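Local coordinates for protein guanylate kinase (Stenotrophomonas maltophilia, PDB 6WCT) that catalyses transfer of a phosphate from ATP to GMP, giving GDP and ADP, and so probably serves in the recycling of GMP, at residues 79-83 and 84-88; 106-110 and 111-115; 155-158 and 159-163; 198-201 and 202-206. All coordinates share one frame; numbering follows the deposited sequence.

Contact 1. Residues 79-83 and 84-88; sequences EQMIA and AGDFF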
loop_
_atom_site.group_PDB
_atom_site.type_symbol
_atom_site.label_atom_id
_atom_site.label_comp_id
_atom_site.label_asym_id
_atom_site.label_seq_id
_atom_site.Cartn_x
_atom_site.Cartn_y
_atom_site.Cartn_z
ATOM N N GLU A 79 33.325 7.373 13.530
ATOM C CA GLU A 79 33.459 8.808 13.305
ATOM C C GLU A 79 34.462 9.097 12.196
ATOM O O GLU A 79 34.306 10.082 11.466
ATOM C CB GLU A 79 33.836 9.521 14.605
ATOM C CG GLU A 79 32.691 9.549 15.618
ATOM C CD GLU A 79 33.098 10.083 16.984
ATOM O OE1 GLU A 79 32.242 10.108 17.900
ATOM O OE2 GLU A 79 34.271 10.488 17.141
ATOM N N GLN A 80 35.493 8.255 12.060
ATOM C CA GLN A 80 36.356 8.318 10.883
ATOM C C GLN A 80 35.544 8.102 9.612
ATOM O O GLN A 80 35.806 8.728 8.579
ATOM C CB GLN A 80 37.469 7.269 10.980
ATOM C CG GLN A 80 38.356 7.174 9.733
ATOM C CD GLN A 80 39.445 6.115 9.849
ATOM O OE1 GLN A 80 39.908 5.798 10.945
ATOM N NE2 GLN A 80 39.846 5.551 8.713
ATOM N N MET A 81 34.585 7.181 9.654
ATOM C CA MET A 81 33.742 6.954 8.491
ATOM C C MET A 81 32.747 8.089 8.283
ATOM O O MET A 81 32.373 8.371 7.142
ATOM C CB MET A 81 33.012 5.618 8.623
ATOM C CG MET A 81 33.935 4.412 8.491
ATOM S SD MET A 81 33.060 2.889 8.867
ATOM C CE MET A 81 31.984 2.746 7.437
ATOM N N ILE A 82 32.264 8.713 9.364
ATOM C CA ILE A 82 31.432 9.905 9.214
ATOM C C ILE A 82 32.203 10.985 8.469
ATOM O O ILE A 82 31.751 11.498 7.438
ATOM C CB ILE A 82 30.945 10.412 10.586
ATOM C CG1 ILE A 82 29.973 9.429 11.253
ATOM C CG2 ILE A 82 30.325 11.816 10.464
ATOM C CD1 ILE A 82 29.503 9.894 12.639
ATOM N N ALA A 83 33.394 11.330 8.976
ATOM C CA ALA A 83 34.204 12.401 8.397
ATOM C C ALA A 83 34.579 12.118 6.945
ATOM O O ALA A 83 34.676 13.046 6.134
ATOM C CB ALA A 83 35.460 12.609 9.241
ATOM N N ALA A 84 34.797 10.850 6.600
ATOM C CA ALA A 84 35.130 10.467 5.235
ATOM C C ALA A 84 33.932 10.497 4.296
ATOM O O ALA A 84 34.114 10.279 3.093
ATOM C CB ALA A 84 35.735 9.065 5.213
ATOM N N GLY A 85 32.727 10.753 4.805
ATOM C CA GLY A 85 31.535 10.725 3.977
ATOM C C GLY A 85 31.069 9.347 3.560
ATOM O O GLY A 85 30.452 9.203 2.500
ATOM N N ASP A 86 31.355 8.324 4.361
ATOM C CA ASP A 86 30.996 6.956 3.999
ATOM C C ASP A 86 29.513 6.630 4.205
ATOM O O ASP A 86 29.029 5.647 3.639
ATOM C CB ASP A 86 31.832 5.965 4.820
ATOM C CG ASP A 86 33.334 6.092 4.554
ATOM O OD1 ASP A 86 33.722 6.494 3.435
ATOM O OD2 ASP A 86 34.129 5.806 5.475
ATOM N N PHE A 87 28.772 7.419 4.976
ATOM C CA PHE A 87 27.414 7.031 5.356
ATOM C C PHE A 87 26.346 7.718 4.509
ATOM O O PHE A 87 26.330 8.949 4.387
ATOM C CB PHE A 87 27.178 7.310 6.836
ATOM C CG PHE A 87 27.938 6.387 7.728
ATOM C CD1 PHE A 87 27.699 5.025 7.700
ATOM C CD2 PHE A 87 28.916 6.883 8.577
ATOM C CE1 PHE A 87 28.411 4.175 8.513
ATOM C CE2 PHE A 87 29.630 6.042 9.389
ATOM C CZ PHE A 87 29.385 4.679 9.356
ATOM N N PHE A 88 25.444 6.908 3.952
ATOM C CA PHE A 88 24.237 7.418 3.306
ATOM C C PHE A 88 23.376 8.201 4.296
ATOM O O PHE A 88 22.907 9.308 4.004
ATOM C CB PHE A 88 23.478 6.228 2.707
ATOM C CG PHE A 88 22.191 6.577 2.022
ATOM C CD1 PHE A 88 22.184 7.276 0.829
ATOM C CD2 PHE A 88 20.981 6.137 2.546
ATOM C CE1 PHE A 88 20.986 7.575 0.194
ATOM C CE2 PHE A 88 19.782 6.424 1.915
ATOM C CZ PHE A 88 19.782 7.145 0.738
#
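The carbonyl oxygen of I82 accepts from G85 N over 2.9 Å, the shortest bond between the two segments, the donor approaching from above the carbonyl plane. One residue earlier, M81 O accepts from D86 N at 3.0 Å, with the N-H held fairly straight at 162°. Together these bonds make a Schellman motif that closes helix 75-83. G85 has positive phi, a conformation that glycine adopts easily because it has no CB, while the small A83 and A84 suit the exposed outer side of the turn.

The reversal brings F87 back against the last helical turn. Its ring atom CE2 lies 3.5 Å from M81 CB, and I82 CG1 meets CD2 of the same ring at 3.8 Å. The bend of M81 at chi3 (71°) carries its methyl to the far end of the ring, CE lying 3.8 Å from F87 CZ. The sulfur makes an oblique Met-aromatic contact, SD standing 5.1 Å from the ring centroid of F87. D86 crosses M81 at about a right angle, its OD2 3.3 Å from M81 CG. Beyond the two segments, F78 stacks on F87, and F55 touches both F87 and M81.

The turn's own bonds satisfy I82 O and M81 O, while R102 takes G85 O, leaving M81, I82 and F87 to join the helix to strand 87-93 through apolar contact, with the F87 side chain about 7 Å from the bound GMP.

Contact 2. Residues 106-110 and 111-115; sequences EPQLA and AGQDV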
loop_
_atom_site.group_PDB
_atom_site.type_symbol
_atom_site.label_atom_id
_atom_site.label_comp_id
_atom_site.label_asym_id
_atom_site.label_seq_id
_atom_site.Cartn_x
_atom_site.Cartn_y
_atom_site.Cartn_z
ATOM N N GLU A 106 23.249 3.238 -2.342
ATOM C CA GLU A 106 23.263 4.086 -3.534
ATOM C C GLU A 106 23.621 3.332 -4.806
ATOM O O GLU A 106 22.926 3.523 -5.819
ATOM C CB GLU A 106 24.194 5.279 -3.298
ATOM C CG GLU A 106 23.690 6.281 -2.256
ATOM C CD GLU A 106 24.580 7.511 -2.150
ATOM O OE1 GLU A 106 25.661 7.515 -2.771
ATOM O OE2 GLU A 106 24.204 8.474 -1.449
ATOM N N PRO A 107 24.666 2.490 -4.850
ATOM C CA PRO A 107 24.911 1.717 -6.083
ATOM C C PRO A 107 23.800 0.736 -6.411
ATOM O O PRO A 107 23.412 0.607 -7.576
ATOM C CB PRO A 107 26.235 1.001 -5.791
ATOM C CG PRO A 107 26.883 1.814 -4.737
ATOM C CD PRO A 107 25.760 2.308 -3.880
ATOM N N GLN A 108 23.288 0.024 -5.405
ATOM C CA GLN A 108 22.201 -0.923 -5.629
ATOM C C GLN A 108 20.982 -0.227 -6.230
ATOM O O GLN A 108 20.445 -0.668 -7.252
ATOM C CB GLN A 108 21.848 -1.613 -4.305
ATOM C CG GLN A 108 22.933 -2.568 -3.791
ATOM C CD GLN A 108 24.059 -1.834 -3.076
ATOM O OE1 GLN A 108 24.210 -0.617 -3.223
ATOM N NE2 GLN A 108 24.870 -2.569 -2.317
ATOM N N LEU A 109 20.525 0.864 -5.607
ATOM C CA LEU A 109 19.388 1.603 -6.153
ATOM C C LEU A 109 19.676 2.097 -7.559
ATOM O O LEU A 109 18.802 2.057 -8.431
ATOM C CB LEU A 109 19.023 2.782 -5.261
ATOM C CG LEU A 109 18.459 2.516 -3.881
ATOM C CD1 LEU A 109 18.125 3.859 -3.259
ATOM C CD2 LEU A 109 17.217 1.638 -3.988
ATOM N N ALA A 110 20.890 2.593 -7.788
ATOM C CA ALA A 110 21.241 3.063 -9.119
ATOM C C ALA A 110 21.252 1.916 -10.119
ATOM O O ALA A 110 20.945 2.123 -11.296
ATOM C CB ALA A 110 22.601 3.760 -9.084
ATOM N N ALA A 111 21.538 0.699 -9.665
ATOM C CA ALA A 111 21.557 -0.468 -10.536
ATOM C C ALA A 111 20.197 -1.147 -10.640
ATOM O O ALA A 111 20.110 -2.250 -11.185
ATOM C CB ALA A 111 22.607 -1.474 -10.053
ATOM N N GLY A 112 19.143 -0.526 -10.119
ATOM C CA GLY A 112 17.821 -1.110 -10.215
ATOM C C GLY A 112 17.500 -2.124 -9.146
ATOM O O GLY A 112 16.486 -2.824 -9.257
ATOM N N GLN A 113 18.315 -2.206 -8.104
ATOM C CA GLN A 113 18.096 -3.141 -7.016
ATOM C C GLN A 113 17.285 -2.464 -5.917
ATOM O O GLN A 113 17.653 -1.377 -5.459
ATOM C CB GLN A 113 19.443 -3.631 -6.475
ATOM C CG GLN A 113 19.364 -4.412 -5.177
ATOM C CD GLN A 113 18.792 -5.804 -5.353
ATOM O OE1 GLN A 113 19.308 -6.618 -6.128
ATOM N NE2 GLN A 113 17.696 -6.078 -4.651
ATOM N N ASP A 114 16.170 -3.092 -5.519
ATOM C CA ASP A 114 15.420 -2.614 -4.363
ATOM C C ASP A 114 16.189 -2.909 -3.081
ATOM O O ASP A 114 16.838 -3.954 -2.949
ATOM C CB ASP A 114 14.026 -3.248 -4.288
ATOM C CG ASP A 114 13.119 -2.836 -5.438
ATOM O OD1 ASP A 114 13.512 -1.962 -6.241
ATOM O OD2 ASP A 114 11.984 -3.353 -5.506
ATOM N N VAL A 115 16.092 -1.985 -2.125
ATOM C CA VAL A 115 16.844 -2.044 -0.880
ATOM C C VAL A 115 15.911 -1.714 0.270
ATOM O O VAL A 115 15.093 -0.789 0.180
ATOM C CB VAL A 115 18.055 -1.085 -0.884
ATOM C CG1 VAL A 115 18.804 -1.176 0.446
ATOM C CG2 VAL A 115 18.984 -1.421 -2.016
#
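A Schellman motif ends helix 106-110 and sends the chain into strand 114-117 of the parallel sheet. Its two bonds run from Q113 N to Q108 O (2.8 Å) and from G112 N to L109 O (3.1 Å), both donors standing above the planes of their carbonyls. G112, at C-prime, has positive phi, and a CB there would press on the carbonyl oxygen of A111. A111 N still bonds P107 O in the helical manner at 2.8 Å.

Under the turn, V115 points back at the helix. Its CG2 touches Q108 CB at 3.7 Å and L109 CD2 at 4.0 Å, the leucine and valine crossing at about a right angle. Branched apolar side chains suit this buried side, where L24 of strand 24-28 packs on both. Of the Q108 side chain, CB makes this contact: the chain then bends at chi2 (81°), and its amide NE2 bonds Q103 O.

Q113 also bends at chi2, which folds its amide alongside the next stretch of backbone. Its NE2 donates to D114 O over 2.9 Å at a nearly straight 171°, in the carbonyl plane on a lone pair.

Contact 3. Residues 155-158 and 159-163; sequences GQDS and EAVIA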
loop_
_atom_site.group_PDB
_atom_site.type_symbol
_atom_site.label_atom_id
_atom_site.label_comp_id
_atom_site.label_asym_id
_atom_site.label_seq_id
_atom_site.Cartn_x
_atom_site.Cartn_y
_atom_site.Cartn_z
ATOM N N GLY A 155 18.598 -12.653 25.834
ATOM C CA GLY A 155 19.793 -12.681 26.654
ATOM C C GLY A 155 19.541 -12.081 28.020
ATOM O O GLY A 155 18.661 -11.245 28.223
ATOM N N GLN A 156 20.346 -12.521 28.984
ATOM C CA GLN A 156 20.237 -12.069 30.368
ATOM C C GLN A 156 20.614 -10.598 30.441
ATOM O O GLN A 156 21.796 -10.245 30.456
ATOM C CB GLN A 156 21.127 -12.909 31.278
ATOM N N ASP A 157 19.607 -9.733 30.477
ATOM C CA ASP A 157 19.796 -8.303 30.673
ATOM C C ASP A 157 19.350 -7.920 32.078
ATOM O O ASP A 157 18.370 -8.465 32.600
ATOM C CB ASP A 157 19.017 -7.502 29.634
ATOM C CG ASP A 157 19.918 -6.891 28.590
ATOM O OD1 ASP A 157 21.028 -6.454 28.960
ATOM O OD2 ASP A 157 19.523 -6.856 27.405
ATOM N N SER A 158 20.076 -6.994 32.698
ATOM C CA SER A 158 19.700 -6.577 34.034
ATOM C C SER A 158 18.388 -5.809 33.992
ATOM O O SER A 158 17.940 -5.337 32.941
ATOM C CB SER A 158 20.785 -5.706 34.660
ATOM O OG SER A 158 20.811 -4.433 34.047
ATOM N N GLU A 159 17.770 -5.676 35.164
ATOM C CA GLU A 159 16.558 -4.873 35.260
ATOM C C GLU A 159 16.832 -3.420 34.900
ATOM O O GLU A 159 15.984 -2.752 34.295
ATOM C CB GLU A 159 15.955 -4.985 36.656
ATOM C CG GLU A 159 14.452 -4.790 36.665
ATOM C CD GLU A 159 13.746 -5.673 35.646
ATOM O OE1 GLU A 159 13.156 -5.125 34.683
ATOM O OE2 GLU A 159 13.790 -6.914 35.807
ATOM N N ALA A 160 18.006 -2.904 35.275
ATOM C CA ALA A 160 18.334 -1.520 34.944
ATOM C C ALA A 160 18.514 -1.327 33.441
ATOM O O ALA A 160 18.123 -0.292 32.890
ATOM C CB ALA A 160 19.605 -1.101 35.679
ATOM N N VAL A 161 19.103 -2.310 32.759
ATOM C CA VAL A 161 19.237 -2.201 31.315
ATOM C C VAL A 161 17.885 -2.399 30.644
ATOM O O VAL A 161 17.555 -1.713 29.670
ATOM C CB VAL A 161 20.302 -3.182 30.797
ATOM C CG1 VAL A 161 20.294 -3.225 29.282
ATOM C CG2 VAL A 161 21.659 -2.749 31.272
ATOM N N ILE A 162 17.057 -3.299 31.177
ATOM C CA ILE A 162 15.747 -3.503 30.571
ATOM C C ILE A 162 14.909 -2.243 30.699
ATOM O O ILE A 162 14.238 -1.832 29.748
ATOM C CB ILE A 162 15.041 -4.726 31.184
ATOM C CG1 ILE A 162 15.730 -6.014 30.724
ATOM C CG2 ILE A 162 13.565 -4.744 30.788
ATOM C CD1 ILE A 162 14.975 -7.268 31.079
ATOM N N ALA A 163 14.967 -1.583 31.856
ATOM C CA ALA A 163 14.235 -0.330 32.012
ATOM C C ALA A 163 14.749 0.737 31.053
ATOM O O ALA A 163 13.960 1.500 30.489
ATOM C CB ALA A 163 14.325 0.157 33.459
#
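S158 OG accepts the backbone N-H of V161 at 3.0 Å, a side-chain cap on a first-turn amide, and S158 O accepts that of I162 at 2.8 Å, the first regular i to i+4 backbone bond of helix 159-173. Both bonds are reasonably straight, the first 159° at the hydrogen. The serine hydroxyl is placed for this by its first torsion, chi1 72°, which sets OG between the backbone N and the carbonyl carbon and turns it over the start of the helix. A short side chain with its oxygen one bond beyond CB is well suited to the task.

Around these bonds lie the two branched residues that donate them. V161 CG2 packs against S158 OG at 3.4 Å, while its other methyl, CG1, reaches D157 OD1 at 3.3 Å, the side chains of D157 and V161 crossing at about a right angle. I162 CG1 sits beside its own backbone N (chi1 -71°), which lays it along the chain leading into the helix, 3.2 Å from S158 O and 3.8 Å from D157 CB. The apolar branches thus lean on the polar linker.

Farther out, D157 OD2 forms a salt bridge with R165, one turn along the helix from I162, tying the linker to the helix it precedes. A negative group at this end would also be expected to sit well with the helix dipole. E159 makes a long, weak ion pair with R152 of helix 144-152.

The whole is a serine N-cap, starting helix 159-173 after the loop that follows helix 144-152.

Contact 4. Residues 198-201 and 202-206; sequences IFTA and SRLRR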
loop_
_atom_site.group_PDB
_atom_site.type_symbol
_atom_site.label_atom_id
_atom_site.label_comp_id
_atom_site.label_asym_id
_atom_site.label_seq_id
_atom_site.Cartn_x
_atom_site.Cartn_y
_atom_site.Cartn_z
ATOM N N ILE A 198 2.233 -4.691 1.504
ATOM C CA ILE A 198 2.749 -3.331 1.332
ATOM C C ILE A 198 3.811 -3.298 0.237
ATOM O O ILE A 198 3.807 -2.413 -0.622
ATOM C CB ILE A 198 3.306 -2.794 2.660
ATOM C CG1 ILE A 198 2.179 -2.584 3.681
ATOM C CG2 ILE A 198 4.152 -1.504 2.428
ATOM C CD1 ILE A 198 2.697 -2.181 5.096
ATOM N N PHE A 199 4.739 -4.269 0.245
ATOM C CA PHE A 199 5.771 -4.288 -0.795
ATOM C C PHE A 199 5.168 -4.544 -2.173
ATOM O O PHE A 199 5.529 -3.875 -3.153
ATOM C CB PHE A 199 6.845 -5.315 -0.464
ATOM C CG PHE A 199 7.675 -4.953 0.738
ATOM C CD1 PHE A 199 7.606 -3.680 1.291
ATOM C CD2 PHE A 199 8.518 -5.874 1.308
ATOM C CE1 PHE A 199 8.375 -3.344 2.405
ATOM C CE2 PHE A 199 9.297 -5.543 2.413
ATOM C CZ PHE A 199 9.222 -4.287 2.964
ATOM N N THR A 200 4.237 -5.493 -2.265
ATOM C CA THR A 200 3.570 -5.759 -3.531
ATOM C C THR A 200 2.840 -4.519 -4.039
ATOM O O THR A 200 2.964 -4.148 -5.213
ATOM C CB THR A 200 2.597 -6.925 -3.363
ATOM O OG1 THR A 200 3.327 -8.124 -3.040
ATOM C CG2 THR A 200 1.741 -7.117 -4.625
ATOM N N ALA A 201 2.069 -3.864 -3.167
ATOM C CA ALA A 201 1.300 -2.703 -3.601
ATOM C C ALA A 201 2.201 -1.591 -4.108
ATOM O O ALA A 201 1.831 -0.869 -5.041
ATOM C CB ALA A 201 0.437 -2.179 -2.458
ATOM N N SER A 202 3.374 -1.427 -3.509
ATOM C CA SER A 202 4.232 -0.330 -3.930
ATOM C C SER A 202 4.681 -0.504 -5.380
ATOM O O SER A 202 4.843 0.488 -6.090
ATOM C CB SER A 202 5.429 -0.201 -2.988
ATOM O OG SER A 202 6.430 -1.155 -3.298
ATOM N N ARG A 203 4.854 -1.747 -5.852
ATOM C CA ARG A 203 5.226 -1.950 -7.252
ATOM C C ARG A 203 4.077 -1.702 -8.217
ATOM O O ARG A 203 4.315 -1.624 -9.428
ATOM C CB ARG A 203 5.734 -3.367 -7.482
ATOM C CG ARG A 203 6.857 -3.734 -6.583
ATOM C CD ARG A 203 7.475 -5.038 -6.963
ATOM N NE ARG A 203 8.402 -5.383 -5.911
ATOM C CZ ARG A 203 8.116 -6.231 -4.934
ATOM N NH1 ARG A 203 6.933 -6.841 -4.905
ATOM N NH2 ARG A 203 9.025 -6.471 -4.005
ATOM N N LEU A 204 2.842 -1.645 -7.724
ATOM C CA LEU A 204 1.676 -1.398 -8.560
ATOM C C LEU A 204 1.309 0.078 -8.652
ATOM O O LEU A 204 0.375 0.422 -9.384
ATOM C CB LEU A 204 0.479 -2.187 -8.018
ATOM C CG LEU A 204 0.707 -3.695 -7.857
ATOM C CD1 LEU A 204 -0.453 -4.332 -7.097
ATOM C CD2 LEU A 204 0.889 -4.354 -9.205
ATOM N N ARG A 205 2.014 0.953 -7.939
ATOM C CA ARG A 205 1.699 2.378 -7.972
ATOM C C ARG A 205 1.846 2.929 -9.392
ATOM O O ARG A 205 2.673 2.461 -10.185
ATOM C CB ARG A 205 2.601 3.135 -6.988
ATOM C CG ARG A 205 2.225 2.891 -5.513
ATOM C CD ARG A 205 3.160 3.610 -4.556
ATOM N NE ARG A 205 4.547 3.188 -4.738
ATOM C CZ ARG A 205 5.583 3.746 -4.113
ATOM N NH1 ARG A 205 5.379 4.750 -3.266
ATOM N NH2 ARG A 205 6.821 3.307 -4.336
ATOM N N ARG A 206 1.022 3.937 -9.709
ATOM C CA ARG A 206 0.913 4.434 -11.080
ATOM C C ARG A 206 2.274 4.781 -11.676
ATOM O O ARG A 206 2.592 4.372 -12.800
ATOM C CB ARG A 206 -0.003 5.660 -11.120
ATOM C CG ARG A 206 -0.023 6.360 -12.463
ATOM C CD ARG A 206 -0.681 7.719 -12.361
ATOM N NE ARG A 206 0.019 8.612 -11.444
ATOM C CZ ARG A 206 -0.438 8.969 -10.246
ATOM N NH1 ARG A 206 -1.603 8.519 -9.810
ATOM N NH2 ARG A 206 0.273 9.780 -9.476
#
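Helix 188-203 runs through this contact and tightens in its last turn: S202 N bonds I198 O at 3.1 Å in the helical manner, whereas L204 N turns to A201 O, three residues back, at 3.0 Å and from above the carbonyl plane.

F199 O takes two bonds from one residue. S202 OG donates to F199 O over 2.9 Å, its chi1 of 80° folding the hydroxyl back toward the preceding turn, and S202 N adds a weak bond to the same oxygen. This serine is buried, and its hydroxyl is also hydrogen-bonded to Y25 OH, so a small polar side chain fits here without leaving its oxygen unpaired. The R203 chain is extended from CG to NE and runs back beside the helix, bringing one face of its guanidinium over F199 O, which lies 3.7 Å above that plane toward the rim. Its NH2 makes a salt bridge with D46. R205 instead bends at chi3 (-59°), and its NE donates to S202 O at 3.0 Å, in the carbonyl plane on a lone pair. L204 CG rests 3.5 Å from T200 O.

I198 packs on strands 135-140 and 181-184 and also meets L204 of the second subunit; F199 packs on Y25 and L116. L204 packs on E194 of the second subunit, and R206 NH1 bonds F179 O of the second subunit.

Side-chain donors therefore take up carbonyls near the helix C-terminus: the hydroxyl serves F199 O and an arginine serves S202 O, while a second arginine carries its charge to D46.

The four contacts follow one another along the chain, each at a helix end. Contacts 1 and 2 both close a helix with a Schellman motif; their centres are 20 Å apart and they touch where F88 CD1 lies 3.3 Å from E106 OE2. Contact 2 also meets contact 4, D114 OD2 packing 4.1 Å from R203 NE, with centres 17 Å apart. Contact 3 stands alone, its centre about 40 Å from that of contact 4 and on the opposite side of the chain's centre. Around bound GMP, the side chains of F87 and D157 approach to about 7 and 9 Å, whereas V115 and F199 remain about 11 and 14 Å away.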